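Local coordinates for microbial serine proteinases; subtilisin (Bacillus subtilis, PDB 2GKO), which hydrolyses peptide bonds as a calcium-loaded, psychrophilic serine endopeptidase of the subtilisin family, at residues 24-30 with 93-99; 156-161 with 271-275; 196-202 with 286-291; 225-229 with 253-257. All blocks are in the same frame, centred on the assembly; numbering follows the deposited sequence.

How the contacts relate
Contact 4 (225-229 with 253-257) lies nearest the middle of the chain, and two others meet it directly. Contact 1 packs on its helix, with Ala93 CB 3.4 Å from Gly257 O; contact 2 joins segment 225-229 through the salt bridge from Arg275 NE to Glu225 OE2, 2.8 Å. Contact 3 comes within about 4 Å of contact 4 at the nearest atoms without touching. Contacts 1 and 3, whose centres are about 30 Å apart, reach the same sheet far from each other and each hold a calcium ion. Helix 248-265 of contact 4 begins with Thr248, Ser249 and Met250 of the phenylmethanesulfonic acid pocket; the Val202 side chain of contact 3 is about 13 Å from that ligand.

Contact 1 (24-30 with 93-99); sequences GGAGINI and APEADLW. With CA (calcium ion), chain B.
Asn29 lies across the indole of Trp99, its CB over one face at 3.7 Å from the centroid of the five-membered ring, with amide and ring planes 31° apart. The two residues belong to neighbouring parallel strands, 29-34 and 97-102, of the central sheet of the subtilisin alpha/beta fold. Asn29 pairs with Asp97, and their side chains leave the sheet on the same face. With CG set anti to the carbonyl carbon (chi1 -50°), Asn29 presents OD1 to a calcium ion at 2.2 Å, and Asp97 OD2 meets the same ion at 2.2 Å. Glu49 and three waters also bind the calcium. Glu49 further accepts a hydrogen bond from Trp99 NE1, while Lys132 O and Thr131 OG1 hold Asn29 ND2, so the amide and the indole are both fixed in rotation. The backbone ladder between the strands runs Asp97 N to Ile28 O, 2.9 Å, then Ile30 N to Asp97 O, 2.8 Å, then Trp99 N to Ile30 O.

On the opposite face Ile30 projects from the sheet and CD1 rests 3.9 Å from Ala96 CB, with helices 71-80 and 248-265 packed around it. Ahead of the strands the two loops remain joined. One water accepts from Gly27 N and donates to both Glu95 O, at 2.6 Å, and Asp97 OD1, tying the non-coordinating carboxylate oxygen to the turn Gly25-Ile28. Glu95 N bonds Gly24 O, and the extended Glu95 chain returns its carboxylate to the same glycine: Gly24 N meets OE2 at 2.9 Å from 55° above the carboxylate plane.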
loop_
_atom_site.group_PDB
_atom_site.type_symbol
_atom_site.label_atom_id
_atom_site.label_comp_id
_atom_site.label_asym_id
_atom_site.label_seq_id
_atom_site.Cartn_x
_atom_site.Cartn_y
_atom_site.Cartn_z
ATOM N N GLY A 24 -7.943 14.557 1.708
ATOM C CA GLY A 24 -8.431 13.608 2.684
ATOM C C GLY A 24 -7.340 12.818 3.400
ATOM O O GLY A 24 -6.164 12.916 3.067
ATOM N N GLY A 25 -7.758 12.057 4.398
ATOM C CA GLY A 25 -6.860 11.250 5.208
ATOM C C GLY A 25 -6.492 11.858 6.545
ATOM O O GLY A 25 -5.690 11.285 7.275
ATOM N N ALA A 26 -7.066 13.020 6.877
ATOM C CA ALA A 26 -6.684 13.727 8.091
ATOM C C ALA A 26 -6.804 12.848 9.324
ATOM O O ALA A 26 -7.804 12.175 9.534
ATOM C CB ALA A 26 -7.516 14.989 8.261
ATOM N N GLY A 27 -5.761 12.861 10.141
ATOM C CA GLY A 27 -5.756 12.132 11.392
ATOM C C GLY A 27 -5.318 10.687 11.310
ATOM O O GLY A 27 -5.012 10.109 12.344
ATOM N N ILE A 28 -5.255 10.123 10.103
ATOM C CA ILE A 28 -4.905 8.724 9.949
ATOM C C ILE A 28 -3.441 8.621 9.647
ATOM O O ILE A 28 -2.905 9.386 8.848
ATOM C CB ILE A 28 -5.726 8.062 8.837
ATOM C CG1 ILE A 28 -7.229 8.318 9.040
ATOM C CG2 ILE A 28 -5.415 6.568 8.784
ATOM C CD1 ILE A 28 -7.793 7.819 10.339
ATOM N N ASN A 29 -2.781 7.646 10.275
ATOM C CA ASN A 29 -1.334 7.460 10.112
ATOM C C ASN A 29 -1.073 6.314 9.162
ATOM O O ASN A 29 -1.641 5.240 9.328
ATOM C CB ASN A 29 -0.694 7.155 11.468
ATOM C CG ASN A 29 -1.103 8.150 12.522
ATOM O OD1 ASN A 29 -0.616 9.290 12.516
ATOM N ND2 ASN A 29 -2.060 7.768 13.377
ATOM N N ILE A 30 -0.300 6.570 8.113
ATOM C CA ILE A 30 0.155 5.530 7.212
ATOM C C ILE A 30 1.609 5.226 7.542
ATOM O O ILE A 30 2.509 6.057 7.375
ATOM C CB ILE A 30 -0.025 5.924 5.715
ATOM C CG1 ILE A 30 -1.493 6.263 5.417
ATOM C CG2 ILE A 30 0.426 4.777 4.823
ATOM C CD1 ILE A 30 -1.749 6.735 3.993
ATOM N N ALA A 93 -4.058 10.231 -0.297
ATOM C CA ALA A 93 -4.530 10.798 0.988
ATOM C C ALA A 93 -3.523 11.847 1.460
ATOM O O ALA A 93 -2.749 11.601 2.399
ATOM C CB ALA A 93 -4.675 9.709 2.018
ATOM N N PRO A 94 -3.521 13.026 0.848
ATOM C CA PRO A 94 -2.482 14.030 1.114
ATOM C C PRO A 94 -2.541 14.681 2.498
ATOM O O PRO A 94 -1.632 15.443 2.820
ATOM C CB PRO A 94 -2.741 15.073 0.029
ATOM C CG PRO A 94 -4.229 14.999 -0.165
ATOM C CD PRO A 94 -4.487 13.503 -0.165
ATOM N N GLU A 95 -3.595 14.429 3.255
ATOM C CA GLU A 95 -3.693 14.926 4.633
ATOM C C GLU A 95 -3.334 13.875 5.681
ATOM O O GLU A 95 -3.331 14.167 6.866
ATOM C CB GLU A 95 -5.092 15.398 4.920
ATOM C CG GLU A 95 -5.501 16.561 4.022
ATOM C CD GLU A 95 -6.956 16.928 4.198
ATOM O OE1 GLU A 95 -7.394 17.114 5.339
ATOM O OE2 GLU A 95 -7.668 17.030 3.177
ATOM N N ALA A 96 -3.036 12.657 5.241
ATOM C CA ALA A 96 -2.579 11.629 6.180
ATOM C C ALA A 96 -1.207 11.950 6.801
ATOM O O ALA A 96 -0.432 12.773 6.298
ATOM C CB ALA A 96 -2.568 10.263 5.505
ATOM N N ASP A 97 -0.923 11.293 7.923
ATOM C CA ASP A 97 0.336 11.466 8.622
ATOM C C ASP A 97 1.242 10.314 8.222
ATOM O O ASP A 97 0.835 9.163 8.309
ATOM C CB ASP A 97 0.122 11.387 10.122
ATOM C CG ASP A 97 -0.828 12.429 10.670
ATOM O OD1 ASP A 97 -1.101 13.449 9.994
ATOM O OD2 ASP A 97 -1.321 12.306 11.815
ATOM N N LEU A 98 2.465 10.618 7.822
ATOM C CA LEU A 98 3.423 9.587 7.430
ATOM C C LEU A 98 4.259 9.126 8.615
ATOM O O LEU A 98 4.879 9.939 9.296
ATOM C CB LEU A 98 4.366 10.114 6.337
ATOM C CG LEU A 98 5.508 9.210 5.891
ATOM C CD1 LEU A 98 4.956 7.883 5.330
ATOM C CD2 LEU A 98 6.356 9.955 4.902
ATOM N N TRP A 99 4.273 7.812 8.840
ATOM C CA TRP A 99 5.219 7.164 9.751
ATOM C C TRP A 99 6.161 6.365 8.874
ATOM O O TRP A 99 5.788 5.322 8.334
ATOM C CB TRP A 99 4.525 6.218 10.728
ATOM C CG TRP A 99 3.622 6.869 11.691
ATOM C CD1 TRP A 99 3.242 8.194 11.725
ATOM C CD2 TRP A 99 2.933 6.236 12.763
ATOM N NE1 TRP A 99 2.378 8.413 12.769
ATOM C CE2 TRP A 99 2.157 7.226 13.419
ATOM C CE3 TRP A 99 2.890 4.922 13.245
ATOM C CZ2 TRP A 99 1.352 6.936 14.534
ATOM C CZ3 TRP A 99 2.094 4.639 14.347
ATOM C CH2 TRP A 99 1.354 5.640 14.984
HETATM CA CA CA B . -0.789 11.184 13.584
HETATM O O HOH W 1 -9.310 14.522 5.688
HETATM O O HOH W 2 -3.543 14.439 9.440
HETATM O O HOH W 3 -2.904 10.880 13.958
HETATM O O HOH W 4 -1.010 12.997 14.973
HETATM O O HOH W 5 -0.451 10.003 15.558
#

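Contact 2 (156-161 with 271-275); sequences YDKGVL and NVDVR
Tyr156 O is gripped by two donors, Gly159 N of its own turn and the side-chain amide of Asn271, whose ND2 approaches in the carbonyl plane, on a lone pair, at 2.9 Å. The same ND2 gives a second bond to Val160 O at 2.9 Å, this time arriving well above the carbonyl plane. Asn271 thus links the last turn of helix 146-157 to the residues that lead into strand 161-165. Gly159, with positive phi, ends that helix in a Schellman motif, and its carbonyl shares a bridging water with Asn271 N, the first residue of helix 271-283.

The amide can reach both carbonyls because Asn271 CG sits between the backbone N and the carbonyl carbon (chi1 51°), directed at the loop. In this pose ND2 hangs over the centre of the Tyr156 ring, 3.5 Å above its plane, and the ring and amide planes are 46° apart. One helical turn on from Asn271, Arg275 NH1 donates to Tyr156 OH at 3.1 Å, with the oxygen at the guanidinium edge and in its plane, and the two flat groups nearly perpendicular (79°). Val272 CG2 flanks the hydroxyl at 3.6 Å from OH. Leu161 CD2 packs on Val274 CG1 at 3.9 Å, backed by Trp263 of helix 248-265.

Arg275 keeps its NE for a salt bridge to Glu225 and its NH2 for Val183 O, so one guanidinium serves at least three acceptors. Its positive charge would tend to polarise the phenol and probably favours the hydroxyl's role as acceptor here.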
loop_
_atom_site.group_PDB
_atom_site.type_symbol
_atom_site.label_atom_id
_atom_site.label_comp_id
_atom_site.label_asym_id
_atom_site.label_seq_id
_atom_site.Cartn_x
_atom_site.Cartn_y
_atom_site.Cartn_z
ATOM N N TYR A 156 -2.839 -6.447 13.888
ATOM C CA TYR A 156 -4.220 -6.503 13.446
ATOM C C TYR A 156 -5.165 -6.624 14.626
ATOM O O TYR A 156 -6.148 -5.936 14.684
ATOM C CB TYR A 156 -4.422 -7.669 12.495
ATOM C CG TYR A 156 -5.698 -7.627 11.711
ATOM C CD1 TYR A 156 -6.814 -8.310 12.138
ATOM C CD2 TYR A 156 -5.790 -6.911 10.523
ATOM C CE1 TYR A 156 -7.974 -8.304 11.407
ATOM C CE2 TYR A 156 -6.952 -6.891 9.789
ATOM C CZ TYR A 156 -8.049 -7.586 10.236
ATOM O OH TYR A 156 -9.194 -7.570 9.473
ATOM N N ASP A 157 -4.800 -7.459 15.595
ATOM C CA ASP A 157 -5.530 -7.573 16.858
ATOM C C ASP A 157 -5.600 -6.252 17.625
ATOM O O ASP A 157 -6.579 -5.999 18.330
ATOM C CB ASP A 157 -4.877 -8.645 17.741
ATOM C CG ASP A 157 -5.488 -8.709 19.129
ATOM O OD1 ASP A 157 -6.603 -9.277 19.230
ATOM O OD2 ASP A 157 -4.957 -8.213 20.161
ATOM N N LYS A 158 -4.563 -5.427 17.499
ATOM C CA LYS A 158 -4.518 -4.101 18.124
ATOM C C LYS A 158 -5.235 -3.015 17.322
ATOM O O LYS A 158 -5.281 -1.853 17.744
ATOM C CB LYS A 158 -3.080 -3.690 18.402
ATOM C CG LYS A 158 -2.413 -4.518 19.496
ATOM C CD LYS A 158 -1.009 -4.053 19.748
ATOM C CE LYS A 158 -0.605 -4.244 21.195
ATOM N NZ LYS A 158 -0.885 -3.040 21.998
ATOM N N GLY A 159 -5.816 -3.390 16.183
ATOM C CA GLY A 159 -6.660 -2.499 15.423
ATOM C C GLY A 159 -5.998 -1.856 14.214
ATOM O O GLY A 159 -6.583 -0.975 13.579
ATOM N N VAL A 160 -4.769 -2.275 13.913
ATOM C CA VAL A 160 -4.019 -1.758 12.772
ATOM C C VAL A 160 -4.522 -2.434 11.497
ATOM O O VAL A 160 -4.766 -3.642 11.478
ATOM C CB VAL A 160 -2.495 -1.986 12.955
ATOM C CG1 VAL A 160 -1.699 -1.527 11.739
ATOM C CG2 VAL A 160 -2.005 -1.296 14.208
ATOM N N LEU A 161 -4.744 -1.645 10.447
ATOM C CA LEU A 161 -5.060 -2.170 9.126
ATOM C C LEU A 161 -3.753 -2.394 8.363
ATOM O O LEU A 161 -2.928 -1.502 8.291
ATOM C CB LEU A 161 -5.944 -1.218 8.356
ATOM C CG LEU A 161 -6.400 -1.688 6.976
ATOM C CD1 LEU A 161 -7.219 -2.968 7.049
ATOM C CD2 LEU A 161 -7.207 -0.608 6.338
ATOM N N ASN A 271 -10.302 -1.279 12.125
ATOM C CA ASN A 271 -9.620 -1.806 10.942
ATOM C C ASN A 271 -10.509 -2.746 10.133
ATOM O O ASN A 271 -10.494 -2.735 8.908
ATOM C CB ASN A 271 -8.289 -2.506 11.281
ATOM C CG ASN A 271 -8.395 -3.566 12.386
ATOM O OD1 ASN A 271 -9.377 -3.634 13.152
ATOM N ND2 ASN A 271 -7.347 -4.386 12.498
ATOM N N VAL A 272 -11.272 -3.577 10.831
ATOM C CA VAL A 272 -12.142 -4.555 10.172
ATOM C C VAL A 272 -13.242 -3.847 9.367
ATOM O O VAL A 272 -13.545 -4.241 8.232
ATOM C CB VAL A 272 -12.705 -5.583 11.206
ATOM C CG1 VAL A 272 -13.644 -6.564 10.539
ATOM C CG2 VAL A 272 -11.565 -6.323 11.934
ATOM N N ASP A 273 -13.829 -2.788 9.939
ATOM C CA ASP A 273 -14.802 -1.959 9.230
ATOM C C ASP A 273 -14.259 -1.330 7.953
ATOM O O ASP A 273 -14.917 -1.328 6.924
ATOM C CB ASP A 273 -15.290 -0.803 10.102
ATOM C CG ASP A 273 -16.057 -1.251 11.334
ATOM O OD1 ASP A 273 -16.709 -2.337 11.335
ATOM O OD2 ASP A 273 -16.052 -0.540 12.362
ATOM N N VAL A 274 -13.048 -0.780 8.024
ATOM C CA VAL A 274 -12.461 -0.086 6.893
ATOM C C VAL A 274 -12.085 -1.094 5.817
ATOM O O VAL A 274 -12.291 -0.835 4.645
ATOM C CB VAL A 274 -11.234 0.761 7.323
ATOM C CG1 VAL A 274 -10.523 1.362 6.105
ATOM C CG2 VAL A 274 -11.673 1.837 8.314
ATOM N N ARG A 275 -11.567 -2.239 6.246
ATOM C CA ARG A 275 -11.248 -3.341 5.348
ATOM C C ARG A 275 -12.502 -3.802 4.608
ATOM O O ARG A 275 -12.460 -4.080 3.423
ATOM C CB ARG A 275 -10.661 -4.490 6.149
ATOM C CG ARG A 275 -10.199 -5.648 5.298
ATOM C CD ARG A 275 -9.595 -6.744 6.086
ATOM N NE ARG A 275 -8.964 -7.739 5.214
ATOM C CZ ARG A 275 -8.312 -8.809 5.650
ATOM N NH1 ARG A 275 -8.143 -9.038 6.943
ATOM N NH2 ARG A 275 -7.741 -9.624 4.769
HETATM O O HOH W 6 -9.074 -0.159 14.678
#

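Contact 3 (196-202 with 286-291); sequences QNGTYRV and DILSGN. With CA (calcium ion), chain D.
Residues 196-199 form a type I' turn with Asn197 and Gly198 at its corners, and the strand leaving it runs past the irregular backbone of 287-290, where Val202 N bonds Ser289 O at 3.0 Å. Side chains do most of the remaining joining. Ser289 OG, lodged between its backbone N and carbonyl carbon (chi1 55°), donates to Gln196 O at 2.9 Å; Thr199 N reaches that same oxygen from the opposite face of the carbonyl plane. Leu288 is held at both ends of its backbone. Its N donates to Thr199 OG1 at 3.0 Å with an N-H...O angle of 170°, and its O receives Asn197 ND2 at 3.0 Å, the oxygen lying almost in the Asn197 amide plane, though ND2 comes from above the carbonyl plane. Thr199 OG1 in turn gives its own proton to Tyr200 O.

The turn closes the beta hairpin 194-196/199-202, with a two-residue loop, whose second strand also pairs antiparallel with strand 186-192 of the large sheet. Along this strand the extended Arg201 lays one guanidinium face over Gly290 CA; NE bonds Gln196 OE1 at 3.1 Å, and NH1 forms salt bridges with Glu192 and Asp204. Val202 CG2 meets Ile287 CG2 at 3.8 Å. At the start of 286-291, Asp286 OD1 at 2.3 Å and Ile287 O at 2.4 Å bind a calcium ion that Gly294, Gly296, Asp298 and a water complete.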
loop_
_atom_site.group_PDB
_atom_site.type_symbol
_atom_site.label_atom_id
_atom_site.label_comp_id
_atom_site.label_asym_id
_atom_site.label_seq_id
_atom_site.Cartn_x
_atom_site.Cartn_y
_atom_site.Cartn_z
ATOM N N GLN A 196 -9.524 -3.076 -20.924
ATOM C CA GLN A 196 -9.814 -4.288 -21.671
ATOM C C GLN A 196 -11.024 -4.948 -21.014
ATOM O O GLN A 196 -11.144 -4.974 -19.794
ATOM C CB GLN A 196 -8.576 -5.178 -21.664
ATOM C CG GLN A 196 -8.695 -6.544 -22.323
ATOM C CD GLN A 196 -7.335 -7.231 -22.353
ATOM O OE1 GLN A 196 -7.036 -8.059 -21.500
ATOM N NE2 GLN A 196 -6.491 -6.832 -23.293
ATOM N N ASN A 197 -11.965 -5.426 -21.828
ATOM C CA ASN A 197 -13.252 -5.910 -21.331
ATOM C C ASN A 197 -13.961 -4.882 -20.439
ATOM O O ASN A 197 -14.684 -5.241 -19.516
ATOM C CB ASN A 197 -13.104 -7.257 -20.614
ATOM C CG ASN A 197 -12.383 -8.302 -21.466
ATOM O OD1 ASN A 197 -12.473 -8.288 -22.702
ATOM N ND2 ASN A 197 -11.657 -9.210 -20.811
ATOM N N GLY A 198 -13.719 -3.603 -20.721
ATOM C CA GLY A 198 -14.386 -2.512 -20.032
ATOM C C GLY A 198 -13.754 -2.033 -18.739
ATOM O O GLY A 198 -14.211 -1.062 -18.141
ATOM N N THR A 199 -12.691 -2.696 -18.302
ATOM C CA THR A 199 -12.088 -2.369 -17.013
ATOM C C THR A 199 -10.601 -2.210 -17.187
ATOM O O THR A 199 -10.032 -2.616 -18.198
ATOM C CB THR A 199 -12.367 -3.474 -15.928
ATOM O OG1 THR A 199 -11.536 -4.623 -16.162
ATOM C CG2 THR A 199 -13.810 -4.029 -15.983
ATOM N N TYR A 200 -9.952 -1.629 -16.184
ATOM C CA TYR A 200 -8.504 -1.703 -16.118
ATOM C C TYR A 200 -8.069 -3.169 -16.096
ATOM O O TYR A 200 -8.790 -4.052 -15.619
ATOM C CB TYR A 200 -7.993 -0.961 -14.884
ATOM C CG TYR A 200 -8.059 0.530 -15.062
ATOM C CD1 TYR A 200 -7.131 1.186 -15.846
ATOM C CD2 TYR A 200 -9.071 1.274 -14.474
ATOM C CE1 TYR A 200 -7.178 2.548 -16.018
ATOM C CE2 TYR A 200 -9.128 2.639 -14.647
ATOM C CZ TYR A 200 -8.198 3.272 -15.417
ATOM O OH TYR A 200 -8.246 4.644 -15.602
ATOM N N ARG A 201 -6.861 -3.411 -16.598
ATOM C CA ARG A 201 -6.352 -4.764 -16.770
ATOM C C ARG A 201 -5.304 -5.037 -15.683
ATOM O O ARG A 201 -4.495 -4.176 -15.385
ATOM C CB ARG A 201 -5.721 -4.887 -18.142
ATOM C CG ARG A 201 -5.177 -6.252 -18.477
ATOM C CD ARG A 201 -4.634 -6.338 -19.869
ATOM N NE ARG A 201 -4.274 -7.708 -20.235
ATOM C CZ ARG A 201 -3.115 -8.296 -19.972
ATOM N NH1 ARG A 201 -2.135 -7.661 -19.334
ATOM N NH2 ARG A 201 -2.951 -9.555 -20.334
ATOM N N VAL A 202 -5.337 -6.238 -15.119
ATOM C CA VAL A 202 -4.296 -6.670 -14.182
ATOM C C VAL A 202 -3.018 -6.884 -14.982
ATOM O O VAL A 202 -3.036 -7.531 -16.026
ATOM C CB VAL A 202 -4.645 -7.979 -13.463
ATOM C CG1 VAL A 202 -3.537 -8.340 -12.460
ATOM C CG2 VAL A 202 -5.991 -7.872 -12.733
ATOM N N ASP A 286 -15.793 -4.602 -10.338
ATOM C CA ASP A 286 -15.296 -5.896 -10.789
ATOM C C ASP A 286 -14.276 -5.719 -11.911
ATOM O O ASP A 286 -14.551 -5.068 -12.912
ATOM C CB ASP A 286 -16.511 -6.681 -11.304
ATOM C CG ASP A 286 -16.224 -8.130 -11.543
ATOM O OD1 ASP A 286 -15.049 -8.566 -11.448
ATOM O OD2 ASP A 286 -17.139 -8.927 -11.837
ATOM N N ILE A 287 -13.067 -6.251 -11.709
ATOM C CA ILE A 287 -12.038 -6.227 -12.723
ATOM C C ILE A 287 -12.205 -7.460 -13.597
ATOM O O ILE A 287 -12.346 -8.566 -13.094
ATOM C CB ILE A 287 -10.620 -6.164 -12.061
ATOM C CG1 ILE A 287 -10.404 -4.784 -11.413
ATOM C CG2 ILE A 287 -9.514 -6.511 -13.081
ATOM C CD1 ILE A 287 -10.249 -3.616 -12.385
ATOM N N LEU A 288 -12.167 -7.255 -14.904
ATOM C CA LEU A 288 -12.555 -8.294 -15.855
ATOM C C LEU A 288 -11.473 -8.646 -16.852
ATOM O O LEU A 288 -11.714 -9.420 -17.774
ATOM C CB LEU A 288 -13.804 -7.822 -16.635
ATOM C CG LEU A 288 -15.045 -7.568 -15.797
ATOM C CD1 LEU A 288 -16.130 -6.940 -16.692
ATOM C CD2 LEU A 288 -15.533 -8.838 -15.176
ATOM N N SER A 289 -10.276 -8.083 -16.710
ATOM C CA SER A 289 -9.245 -8.328 -17.707
ATOM C C SER A 289 -7.887 -8.519 -17.066
ATOM O O SER A 289 -7.620 -7.998 -15.985
ATOM C CB SER A 289 -9.176 -7.207 -18.730
ATOM O OG SER A 289 -9.001 -5.940 -18.136
ATOM N N GLY A 290 -7.048 -9.268 -17.772
ATOM C CA GLY A 290 -5.785 -9.764 -17.254
ATOM C C GLY A 290 -5.860 -11.282 -17.158
ATOM O O GLY A 290 -6.943 -11.887 -17.072
ATOM N N ASN A 291 -4.706 -11.937 -17.151
ATOM C CA ASN A 291 -4.687 -13.388 -17.087
ATOM C C ASN A 291 -5.401 -13.876 -15.844
ATOM O O ASN A 291 -5.101 -13.431 -14.753
ATOM C CB ASN A 291 -3.248 -13.928 -17.090
ATOM C CG ASN A 291 -2.479 -13.629 -18.384
ATOM O OD1 ASN A 291 -2.851 -12.785 -19.191
ATOM N ND2 ASN A 291 -1.381 -14.336 -18.564
HETATM CA CA CA D . -13.268 -10.035 -11.514
HETATM O O HOH W 7 -7.963 -10.501 -20.119
HETATM O O HOH W 8 -2.466 -10.045 -16.817
HETATM O O HOH W 9 -12.283 -8.617 -9.796
#

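Contact 4 (225-229 with 253-257); sequences EISAP and PHAAG
Pro229 CB sits squarely over the His254 imidazole, 4.1 Å from the ring centroid and only 12° off its normal, a CH-pi contact. One step back along the strand, Ala228 CB meets His254 CB at 3.8 Å. Further back, Ile226 reaches Ala255, its CD1 at 3.8 Å from CB. That reach follows from chi1 of 65°, which places CG1 between the backbone N and the carbonyl carbon and leads CD1 to the helix.

No hydrogen bond joins the segments. Pro229 O lies 3.1 Å from His254 ND1 at a poor angle, and ND1 instead hydrogen-bonds Met250 O, one helical turn earlier, which fixes the rotation of the ring. The axes of strand 226-229 and of helical segment 253-257 approach to 7.8 Å, their directions 106° apart; at that steep crossing the alternate residues Ile226 and Ala228 point at the helix, and Pro229 at the strand's end adds its ring to His254.

Outside this shell, Ile10 and Ile13 of helix 8-14 and Ser78 of helix 71-80 pack against His254, while Ser227, facing away, bonds Ser301 O. Strand 186-192 pairs with the strand and touches Ala255. Helix 248-265, whose first turn carries Thr248, Ser249 and Met250 of the phenylmethanesulfonic acid pocket, thus packs across strand 226-229 of the central sheet, as in the subtilisin alpha/beta fold.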
loop_
_atom_site.group_PDB
_atom_site.type_symbol
_atom_site.label_atom_id
_atom_site.label_comp_id
_atom_site.label_asym_id
_atom_site.label_seq_id
_atom_site.Cartn_x
_atom_site.Cartn_y
_atom_site.Cartn_z
ATOM N N GLU A 225 -6.975 -9.640 -2.747
ATOM C CA GLU A 225 -8.119 -8.986 -2.115
ATOM C C GLU A 225 -8.675 -7.877 -2.989
ATOM O O GLU A 225 -9.851 -7.875 -3.299
ATOM C CB GLU A 225 -7.718 -8.469 -0.734
ATOM C CG GLU A 225 -8.863 -7.972 0.140
ATOM C CD GLU A 225 -8.608 -8.170 1.616
ATOM O OE1 GLU A 225 -7.736 -8.958 1.999
ATOM O OE2 GLU A 225 -9.309 -7.539 2.442
ATOM N N ILE A 226 -7.838 -6.929 -3.381
ATOM C CA ILE A 226 -8.267 -5.830 -4.205
ATOM C C ILE A 226 -7.149 -5.479 -5.188
ATOM O O ILE A 226 -6.025 -5.972 -5.037
ATOM C CB ILE A 226 -8.660 -4.584 -3.334
ATOM C CG1 ILE A 226 -7.441 -4.026 -2.582
ATOM C CG2 ILE A 226 -9.786 -4.904 -2.348
ATOM C CD1 ILE A 226 -7.771 -2.816 -1.763
ATOM N N SER A 227 -7.473 -4.656 -6.179
ATOM C CA SER A 227 -6.544 -4.218 -7.192
ATOM C C SER A 227 -6.391 -2.694 -7.186
ATOM O O SER A 227 -7.318 -1.952 -6.865
ATOM C CB SER A 227 -7.029 -4.695 -8.567
ATOM O OG SER A 227 -7.147 -6.108 -8.612
ATOM N N ALA A 228 -5.207 -2.222 -7.522
ATOM C CA ALA A 228 -4.965 -0.790 -7.639
ATOM C C ALA A 228 -3.867 -0.539 -8.642
ATOM O O ALA A 228 -3.159 -1.453 -9.011
ATOM C CB ALA A 228 -4.594 -0.192 -6.288
ATOM N N PRO A 229 -3.727 0.694 -9.114
ATOM C CA PRO A 229 -2.696 1.019 -10.107
ATOM C C PRO A 229 -1.271 0.682 -9.656
ATOM O O PRO A 229 -0.853 1.117 -8.582
ATOM C CB PRO A 229 -2.870 2.526 -10.298
ATOM C CG PRO A 229 -4.288 2.743 -9.992
ATOM C CD PRO A 229 -4.568 1.877 -8.810
ATOM N N PRO A 253 0.352 1.110 -1.927
ATOM C CA PRO A 253 0.113 2.441 -1.344
ATOM C C PRO A 253 -1.067 3.197 -1.910
ATOM O O PRO A 253 -1.570 4.050 -1.212
ATOM C CB PRO A 253 1.402 3.192 -1.624
ATOM C CG PRO A 253 2.018 2.493 -2.768
ATOM C CD PRO A 253 1.670 1.058 -2.575
ATOM N N HIS A 254 -1.490 2.913 -3.131
ATOM C CA HIS A 254 -2.759 3.458 -3.611
ATOM C C HIS A 254 -3.915 2.996 -2.721
ATOM O O HIS A 254 -4.743 3.791 -2.284
ATOM C CB HIS A 254 -3.013 3.029 -5.038
ATOM C CG HIS A 254 -2.242 3.807 -6.052
ATOM N ND1 HIS A 254 -0.990 3.428 -6.485
ATOM C CD2 HIS A 254 -2.557 4.924 -6.757
ATOM C CE1 HIS A 254 -0.577 4.265 -7.419
ATOM N NE2 HIS A 254 -1.500 5.200 -7.581
ATOM N N ALA A 255 -3.948 1.706 -2.421
ATOM C CA ALA A 255 -4.925 1.155 -1.502
ATOM C C ALA A 255 -4.757 1.657 -0.078
ATOM O O ALA A 255 -5.735 1.909 0.593
ATOM C CB ALA A 255 -4.856 -0.340 -1.517
ATOM N N ALA A 256 -3.523 1.795 0.404
ATOM C CA ALA A 256 -3.307 2.242 1.793
ATOM C C ALA A 256 -3.787 3.683 1.938
ATOM O O ALA A 256 -4.400 4.040 2.937
ATOM C CB ALA A 256 -1.842 2.146 2.170
ATOM N N GLY A 257 -3.489 4.501 0.945
ATOM C CA GLY A 257 -3.978 5.870 0.862
ATOM C C GLY A 257 -5.496 5.942 0.816
ATOM O O GLY A 257 -6.131 6.727 1.551
#